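Local coordinates for protein transcriptional regulator (LacI family) (Clostridium acetobutylicum ATCC 824, PDB 3G85) that probably acts as a LacI-family transcription regulator that binds cis-regulatory DNA, here represented by its periplasmic-binding-protein-like portion, at residues A15-D21 / V48-T54; S68-A72 / L90-I94. One frame throughout, in Å; residues are numbered along the deposited sequence.

Contact 1 (A15-D21 / V48-T54); sequences ALYWSSD and VICPYKT
Strands 15-19 and 48-52 run parallel (axes 4.5 Å apart at closest, crossing at -26°), with A15 beside V48 and S19 beside Y52. Four backbone hydrogen bonds join them: L16 N-V48 O (2.8 Å), C50 N-L16 O (2.8 Å), W18 N-C50 O (2.9 Å) and Y52 N-W18 O (3.0 Å); a weak fifth, S20 N-Y52 O (2.9 Å), follows. P51 needs no amide hydrogen here. Beyond the strands T54 N donates to S20 OG (2.9 Å); S19 OG, at its strand's end, donates to D21 OD1 (2.6 Å), shared with N76. One water bonds Y17 O (3.0 Å), S19 N (2.9 Å) and Y52 OH (2.9 Å). On one face, C50 SG lies over the Y17 ring, 4.6 Å from its centroid, and Y52 (chi1 p) offers its ring face to S19 CA (CH-pi, 3.9 Å to the centroid). On the other, apolar L16 and I49 meet (CD2 to CG1, 4.2 Å), facing helix 27-40, whose F30 packs edge-to-face with W18. This is the first beta-alpha-beta unit of a Rossmann-like periplasmic-binding-protein subdomain.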
ATOM      1  N   ALA A  15      13.904 -10.301 -10.685  1.00 24.37           N
ATOM      2  CA  ALA A  15      14.121  -8.876 -10.428  1.00 23.39           C
ATOM      3  C   ALA A  15      12.855  -8.234  -9.847  1.00 23.37           C
ATOM      4  O   ALA A  15      11.742  -8.428 -10.375  1.00 22.53           O
ATOM      5  CB  ALA A  15      14.556  -8.153 -11.704  1.00 24.14           C
ATOM      6  N   LEU A  16      13.042  -7.461  -8.779  1.00 20.67           N
ATOM      7  CA  LEU A  16      11.991  -6.611  -8.269  1.00 21.24           C
ATOM      8  C   LEU A  16      12.267  -5.213  -8.809  1.00 21.03           C
ATOM      9  O   LEU A  16      13.231  -4.564  -8.375  1.00 20.67           O
ATOM     10  CB  LEU A  16      11.988  -6.594  -6.751  1.00 20.03           C
ATOM     11  CG  LEU A  16      10.986  -5.667  -6.066  1.00 21.07           C
ATOM     12  CD1 LEU A  16       9.530  -6.092  -6.368  1.00 21.03           C
ATOM     13  CD2 LEU A  16      11.271  -5.640  -4.581  1.00 21.94           C
ATOM     14  N   TYR A  17      11.441  -4.773  -9.760  1.00 20.10           N
ATOM     15  CA  TYR A  17      11.556  -3.401 -10.258  1.00 20.83           C
ATOM     16  C   TYR A  17      10.847  -2.429  -9.310  1.00 21.04           C
ATOM     17  O   TYR A  17       9.663  -2.588  -9.065  1.00 20.07           O
ATOM     18  CB  TYR A  17      10.984  -3.316 -11.657  1.00 21.57           C
ATOM     19  CG  TYR A  17      11.953  -3.884 -12.647  1.00 23.15           C
ATOM     20  CD1 TYR A  17      12.991  -3.100 -13.141  1.00 22.46           C
ATOM     21  CD2 TYR A  17      11.884  -5.236 -13.027  1.00 25.62           C
ATOM     22  CE1 TYR A  17      13.917  -3.610 -14.032  1.00 23.87           C
ATOM     23  CE2 TYR A  17      12.814  -5.786 -13.926  1.00 25.88           C
ATOM     24  CZ  TYR A  17      13.846  -4.953 -14.413  1.00 26.21           C
ATOM     25  OH  TYR A  17      14.778  -5.444 -15.294  1.00 23.46           O
ATOM     26  N   TRP A  18      11.596  -1.420  -8.841  1.00 21.36           N
ATOM     27  CA  TRP A  18      11.172  -0.523  -7.765  1.00 21.09           C
ATOM     28  C   TRP A  18      11.124   0.929  -8.255  1.00 21.38           C
ATOM     29  O   TRP A  18      12.168   1.609  -8.355  1.00 20.87           O
ATOM     30  CB  TRP A  18      12.156  -0.623  -6.577  1.00 21.40           C
ATOM     31  CG  TRP A  18      11.632   0.094  -5.367  1.00 21.75           C
ATOM     32  CD1 TRP A  18      11.953   1.351  -4.939  1.00 20.82           C
ATOM     33  CD2 TRP A  18      10.694  -0.436  -4.411  1.00 22.73           C
ATOM     34  NE1 TRP A  18      11.246   1.648  -3.781  1.00 20.82           N
ATOM     35  CE2 TRP A  18      10.444   0.575  -3.465  1.00 21.39           C
ATOM     36  CE3 TRP A  18       9.982  -1.654  -4.314  1.00 23.09           C
ATOM     37  CZ2 TRP A  18       9.590   0.377  -2.368  1.00 22.16           C
ATOM     38  CZ3 TRP A  18       9.084  -1.825  -3.244  1.00 23.81           C
ATOM     39  CH2 TRP A  18       8.902  -0.806  -2.289  1.00 21.73           C
ATOM     40  N   SER A  19       9.921   1.376  -8.587  1.00 22.28           N
ATOM     41  CA  SER A  19       9.699   2.748  -9.084  1.00 23.24           C
ATOM     42  C   SER A  19      10.122   3.834  -8.060  1.00 23.34           C
ATOM     43  O   SER A  19       9.903   3.701  -6.842  1.00 23.56           O
ATOM     44  CB  SER A  19       8.227   2.900  -9.437  1.00 23.29           C
ATOM     45  OG  SER A  19       8.008   4.176 -10.001  1.00 28.08           O
ATOM     46  N   SER A  20      10.716   4.912  -8.559  1.00 24.08           N
ATOM     47  CA  SER A  20      11.146   6.018  -7.692  1.00 24.38           C
ATOM     48  C   SER A  20       9.967   6.758  -7.011  1.00 24.23           C
ATOM     49  O   SER A  20      10.168   7.498  -6.041  1.00 25.02           O
ATOM     50  CB  SER A  20      12.039   6.989  -8.512  1.00 24.81           C
ATOM     51  OG  SER A  20      11.251   7.627  -9.494  1.00 23.57           O
ATOM     52  N   ASP A  21       8.746   6.602  -7.500  1.00 23.83           N
ATOM     53  CA  ASP A  21       7.628   7.297  -6.824  1.00 25.86           C
ATOM     54  C   ASP A  21       7.198   6.623  -5.499  1.00 25.22           C
ATOM     55  O   ASP A  21       6.494   7.233  -4.698  1.00 25.11           O
ATOM     56  CB  ASP A  21       6.433   7.540  -7.754  1.00 26.62           C
ATOM     57  CG  ASP A  21       5.823   6.259  -8.298  1.00 29.55           C
ATOM     58  OD1 ASP A  21       6.425   5.169  -8.177  1.00 33.32           O
ATOM     59  OD2 ASP A  21       4.706   6.350  -8.860  1.00 30.71           O
ATOM     60  N   VAL A  48      17.070  -9.720  -7.073  1.00 29.58           N
ATOM     61  CA  VAL A  48      17.809  -8.507  -7.316  1.00 29.55           C
ATOM     62  C   VAL A  48      16.752  -7.406  -7.237  1.00 28.42           C
ATOM     63  O   VAL A  48      15.599  -7.660  -7.592  1.00 28.71           O
ATOM     64  CB  VAL A  48      18.423  -8.679  -8.706  1.00 29.66           C
ATOM     65  CG1 VAL A  48      18.507  -7.424  -9.455  1.00 33.49           C
ATOM     66  CG2 VAL A  48      19.768  -9.397  -8.577  1.00 30.95           C
ATOM     67  N   ILE A  49      17.088  -6.243  -6.659  1.00 25.81           N
ATOM     68  CA  ILE A  49      16.177  -5.100  -6.661  1.00 23.06           C
ATOM     69  C   ILE A  49      16.731  -4.056  -7.654  1.00 22.42           C
ATOM     70  O   ILE A  49      17.906  -3.671  -7.562  1.00 21.39           O
ATOM     71  CB  ILE A  49      16.001  -4.511  -5.234  1.00 23.12           C
ATOM     72  CG1 ILE A  49      15.462  -5.572  -4.249  1.00 21.94           C
ATOM     73  CG2 ILE A  49      15.099  -3.260  -5.243  1.00 22.19           C
ATOM     74  CD1 ILE A  49      15.695  -5.154  -2.781  1.00 24.93           C
ATOM     75  N   CYS A  50      15.888  -3.640  -8.598  1.00 22.00           N
ATOM     76  CA  CYS A  50      16.227  -2.697  -9.659  1.00 21.97           C
ATOM     77  C   CYS A  50      15.402  -1.410  -9.511  1.00 22.86           C
ATOM     78  O   CYS A  50      14.276  -1.295 -10.049  1.00 22.92           O
ATOM     79  CB  CYS A  50      15.970  -3.329 -11.031  1.00 23.04           C
ATOM     80  SG  CYS A  50      16.890  -4.844 -11.314  1.00 25.42           S
ATOM     81  N   PRO A  51      15.967  -0.417  -8.801  1.00 23.27           N
ATOM     82  CA  PRO A  51      15.349   0.913  -8.730  1.00 22.83           C
ATOM     83  C   PRO A  51      15.315   1.487 -10.145  1.00 21.62           C
ATOM     84  O   PRO A  51      16.303   1.355 -10.890  1.00 22.65           O
ATOM     85  CB  PRO A  51      16.340   1.703  -7.859  1.00 22.80           C
ATOM     86  CG  PRO A  51      17.091   0.684  -7.076  1.00 25.16           C
ATOM     87  CD  PRO A  51      17.241  -0.470  -8.045  1.00 23.19           C
ATOM     88  N   TYR A  52      14.195   2.048 -10.542  1.00 21.58           N
ATOM     89  CA  TYR A  52      14.122   2.781 -11.788  1.00 22.28           C
ATOM     90  C   TYR A  52      13.264   4.017 -11.612  1.00 23.14           C
ATOM     91  O   TYR A  52      12.449   4.109 -10.696  1.00 22.45           O
ATOM     92  CB  TYR A  52      13.569   1.873 -12.890  1.00 22.00           C
ATOM     93  CG  TYR A  52      12.113   1.537 -12.717  1.00 19.65           C
ATOM     94  CD1 TYR A  52      11.720   0.478 -11.892  1.00 17.09           C
ATOM     95  CD2 TYR A  52      11.119   2.248 -13.408  1.00 20.09           C
ATOM     96  CE1 TYR A  52      10.351   0.178 -11.727  1.00 21.95           C
ATOM     97  CE2 TYR A  52       9.772   1.958 -13.240  1.00 20.38           C
ATOM     98  CZ  TYR A  52       9.394   0.906 -12.407  1.00 20.79           C
ATOM     99  OH  TYR A  52       8.047   0.572 -12.239  1.00 22.19           O
ATOM    100  N   LYS A  53      13.446   4.988 -12.499  1.00 24.31           N
ATOM    101  CA  LYS A  53      12.731   6.243 -12.389  1.00 25.33           C
ATOM    102  C   LYS A  53      11.289   6.086 -12.852  1.00 25.46           C
ATOM    103  O   LYS A  53      11.029   5.374 -13.801  1.00 24.76           O
ATOM    104  CB  LYS A  53      13.488   7.300 -13.216  1.00 25.62           C
ATOM    105  CG  LYS A  53      12.960   8.702 -13.163  1.00 31.21           C
ATOM    106  CD  LYS A  53      13.997   9.591 -13.912  1.00 38.83           C
ATOM    107  CE  LYS A  53      13.406  10.891 -14.440  1.00 44.73           C
ATOM    108  NZ  LYS A  53      12.560  11.593 -13.415  1.00 46.49           N
ATOM    109  N   THR A  54      10.351   6.721 -12.153  1.00 25.67           N
ATOM    110  CA  THR A  54       8.936   6.689 -12.541  1.00 27.14           C
ATOM    111  C   THR A  54       8.781   6.827 -14.065  1.00 27.09           C
ATOM    112  O   THR A  54       9.436   7.666 -14.676  1.00 25.97           O
ATOM    113  CB  THR A  54       8.163   7.850 -11.870  1.00 27.94           C
ATOM    114  OG1 THR A  54       8.279   7.731 -10.445  1.00 33.58           O
ATOM    115  CG2 THR A  54       6.694   7.831 -12.266  1.00 28.92           C
TER
HETATM  116  O   HOH W   1       7.746  -0.346  -9.545  1.00 22.72           O

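Contact 2 (S68-A72 / L90-I94); sequences SFDAA and LTLPI
Segment 68-72 enters strand 71-74 from a loop, and 90-94 reaches strand 94-97 from the loop after helix 79-87; the two draw together in parallel, A71 beside P93 (CA to CA 4.9 Å) and A72 beside I94 (4.8 Å). S68 points toward the other segment, but its small hydroxyl turns back on its own chain, OG donating to F69 O (3.0 Å); T91 OG1 lies 3.5 Å from S68 OG. F69 (chi1 m) starts sideways and carries its ring away, to pack on T13, A15 and Y17 of strand 13-19, while its CB stays 4.2 Å from L92 CD1. D70 points away, and its OD2 accepts a hydrogen bond from T13 N; D70 O sits 3.2 Å from P93 CD. After the turn at D70 (phi/psi -76/-24), strand 71-74 begins at A71. Its CA is 3.3 Å from P93 O, and its small methyl touches P93 (CB to CD 4.3 Å) and V256 of helix 245-260. A72 N then donates to P93 O (2.9 Å), the single hydrogen bond between these segments, and A72 O meets I94 CA at 3.3 Å. The buried L92 (chi1 p, chi2 t) fills the gap before the strands join, its CD1 4.1 Å from A72 CB. The contact lies where the adjacent parallel strands of beta-alpha-beta unit 71-74, 79-87, 94-97 begin, in a Rossmann-like periplasmic-binding-protein-like sheet.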
ATOM      1  N   SER A  68      17.334 -10.294 -20.548  1.00 48.52           N
ATOM      2  CA  SER A  68      16.250 -10.467 -19.569  1.00 45.13           C
ATOM      3  C   SER A  68      16.626 -11.298 -18.351  1.00 42.40           C
ATOM      4  O   SER A  68      17.385 -12.266 -18.442  1.00 42.02           O
ATOM      5  CB  SER A  68      14.970 -11.020 -20.216  1.00 45.53           C
ATOM      6  OG  SER A  68      14.976 -12.436 -20.220  1.00 47.24           O
ATOM      7  N   PHE A  69      16.085 -10.894 -17.205  1.00 38.45           N
ATOM      8  CA  PHE A  69      16.083 -11.723 -16.016  1.00 34.87           C
ATOM      9  C   PHE A  69      15.205 -12.954 -16.280  1.00 32.84           C
ATOM     10  O   PHE A  69      14.565 -13.034 -17.311  1.00 32.39           O
ATOM     11  CB  PHE A  69      15.530 -10.912 -14.862  1.00 33.57           C
ATOM     12  CG  PHE A  69      16.492  -9.896 -14.339  1.00 31.70           C
ATOM     13  CD1 PHE A  69      17.575 -10.289 -13.566  1.00 31.99           C
ATOM     14  CD2 PHE A  69      16.323  -8.548 -14.626  1.00 31.82           C
ATOM     15  CE1 PHE A  69      18.470  -9.351 -13.047  1.00 31.89           C
ATOM     16  CE2 PHE A  69      17.230  -7.580 -14.113  1.00 29.25           C
ATOM     17  CZ  PHE A  69      18.293  -7.987 -13.340  1.00 31.30           C
ATOM     18  N   ASP A  70      15.184 -13.898 -15.357  1.00 31.55           N
ATOM     19  CA  ASP A  70      14.323 -15.075 -15.500  1.00 30.35           C
ATOM     20  C   ASP A  70      12.853 -14.773 -15.204  1.00 28.99           C
ATOM     21  O   ASP A  70      11.966 -15.496 -15.670  1.00 28.15           O
ATOM     22  CB  ASP A  70      14.821 -16.202 -14.626  1.00 30.03           C
ATOM     23  CG  ASP A  70      16.202 -16.663 -15.046  1.00 34.51           C
ATOM     24  OD1 ASP A  70      16.288 -17.374 -16.076  1.00 35.32           O
ATOM     25  OD2 ASP A  70      17.185 -16.263 -14.386  1.00 34.14           O
ATOM     26  N   ALA A  71      12.617 -13.717 -14.416  1.00 27.35           N
ATOM     27  CA  ALA A  71      11.271 -13.261 -14.071  1.00 25.70           C
ATOM     28  C   ALA A  71      11.384 -11.875 -13.454  1.00 25.60           C
ATOM     29  O   ALA A  71      12.466 -11.466 -12.989  1.00 25.26           O
ATOM     30  CB  ALA A  71      10.623 -14.227 -13.077  1.00 24.81           C
ATOM     31  N   ALA A  72      10.275 -11.143 -13.438  1.00 24.83           N
ATOM     32  CA  ALA A  72      10.276  -9.827 -12.795  1.00 24.24           C
ATOM     33  C   ALA A  72       8.991  -9.626 -12.034  1.00 23.63           C
ATOM     34  O   ALA A  72       7.945 -10.136 -12.440  1.00 22.19           O
ATOM     35  CB  ALA A  72      10.425  -8.730 -13.826  1.00 23.90           C
ATOM     36  N   LEU A  90       6.738  -9.924 -24.220  1.00 44.16           N
ATOM     37  CA  LEU A  90       7.998 -10.117 -23.508  1.00 43.39           C
ATOM     38  C   LEU A  90       8.355 -11.570 -23.212  1.00 42.69           C
ATOM     39  O   LEU A  90       7.492 -12.452 -23.202  1.00 42.57           O
ATOM     40  CB  LEU A  90       8.022  -9.261 -22.236  1.00 43.71           C
ATOM     41  CG  LEU A  90       7.905  -7.745 -22.462  1.00 44.18           C
ATOM     42  CD1 LEU A  90       8.071  -7.059 -21.146  1.00 44.82           C
ATOM     43  CD2 LEU A  90       8.954  -7.209 -23.466  1.00 45.25           C
ATOM     44  N   THR A  91       9.641 -11.782 -22.954  1.00 42.09           N
ATOM     45  CA  THR A  91      10.277 -13.107 -22.948  1.00 41.36           C
ATOM     46  C   THR A  91      10.441 -13.741 -21.549  1.00 39.70           C
ATOM     47  O   THR A  91      11.132 -14.773 -21.403  1.00 40.20           O
ATOM     48  CB  THR A  91      11.680 -13.043 -23.642  1.00 41.97           C
ATOM     49  OG1 THR A  91      12.598 -12.266 -22.842  1.00 43.41           O
ATOM     50  CG2 THR A  91      11.576 -12.437 -25.079  1.00 41.53           C
ATOM     51  N   LEU A  92       9.813 -13.129 -20.540  1.00 36.88           N
ATOM     52  CA  LEU A  92       9.958 -13.554 -19.147  1.00 34.06           C
ATOM     53  C   LEU A  92       8.630 -13.338 -18.397  1.00 32.48           C
ATOM     54  O   LEU A  92       7.870 -12.412 -18.716  1.00 32.30           O
ATOM     55  CB  LEU A  92      11.107 -12.798 -18.449  1.00 34.10           C
ATOM     56  CG  LEU A  92      10.831 -11.400 -17.889  1.00 33.98           C
ATOM     57  CD1 LEU A  92      11.955 -10.917 -16.972  1.00 36.03           C
ATOM     58  CD2 LEU A  92      10.573 -10.379 -18.996  1.00 32.93           C
ATOM     59  N   PRO A  93       8.339 -14.187 -17.412  1.00 30.74           N
ATOM     60  CA  PRO A  93       7.125 -13.977 -16.625  1.00 29.96           C
ATOM     61  C   PRO A  93       7.244 -12.682 -15.819  1.00 29.32           C
ATOM     62  O   PRO A  93       8.309 -12.429 -15.217  1.00 28.12           O
ATOM     63  CB  PRO A  93       7.125 -15.147 -15.652  1.00 30.05           C
ATOM     64  CG  PRO A  93       8.079 -16.152 -16.246  1.00 31.43           C
ATOM     65  CD  PRO A  93       9.096 -15.362 -16.964  1.00 30.78           C
ATOM     66  N   ILE A  94       6.163 -11.903 -15.805  1.00 28.17           N
ATOM     67  CA  ILE A  94       6.089 -10.645 -15.059  1.00 27.47           C
ATOM     68  C   ILE A  94       4.882 -10.661 -14.136  1.00 26.62           C
ATOM     69  O   ILE A  94       3.760 -10.909 -14.571  1.00 25.98           O
ATOM     70  CB  ILE A  94       5.964  -9.404 -15.985  1.00 28.29           C
ATOM     71  CG1 ILE A  94       7.187  -9.295 -16.928  1.00 27.77           C
ATOM     72  CG2 ILE A  94       5.746  -8.126 -15.141  1.00 25.21           C
ATOM     73  CD1 ILE A  94       7.283  -8.025 -17.757  1.00 29.50           C
TER

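In the fold
From the N terminus, strand 13-19 leads into helix 27-40 and returns as strand 46-52, so contact 1 closes the first beta-alpha-beta unit. The chain then crosses beyond strand 13-19 to begin strand 71-74; helix 79-87 follows, and contact 2 closes the next loop as strand 94-97 starts. The loops stand in series, neither nested nor crossed. Strand 13-19 joins them, lying between 46-52 and 71-74 in the same parallel sheet: A15 N probably hydrogen-bonds A71 O (3.0 Å), and A15 CB lies 3.4 Å from F69 CD2. Contact 1 joins 46-52, one of the sheet's two edge strands, to 13-19; contact 2 lies where the interior strands 71-74 and 94-97 begin.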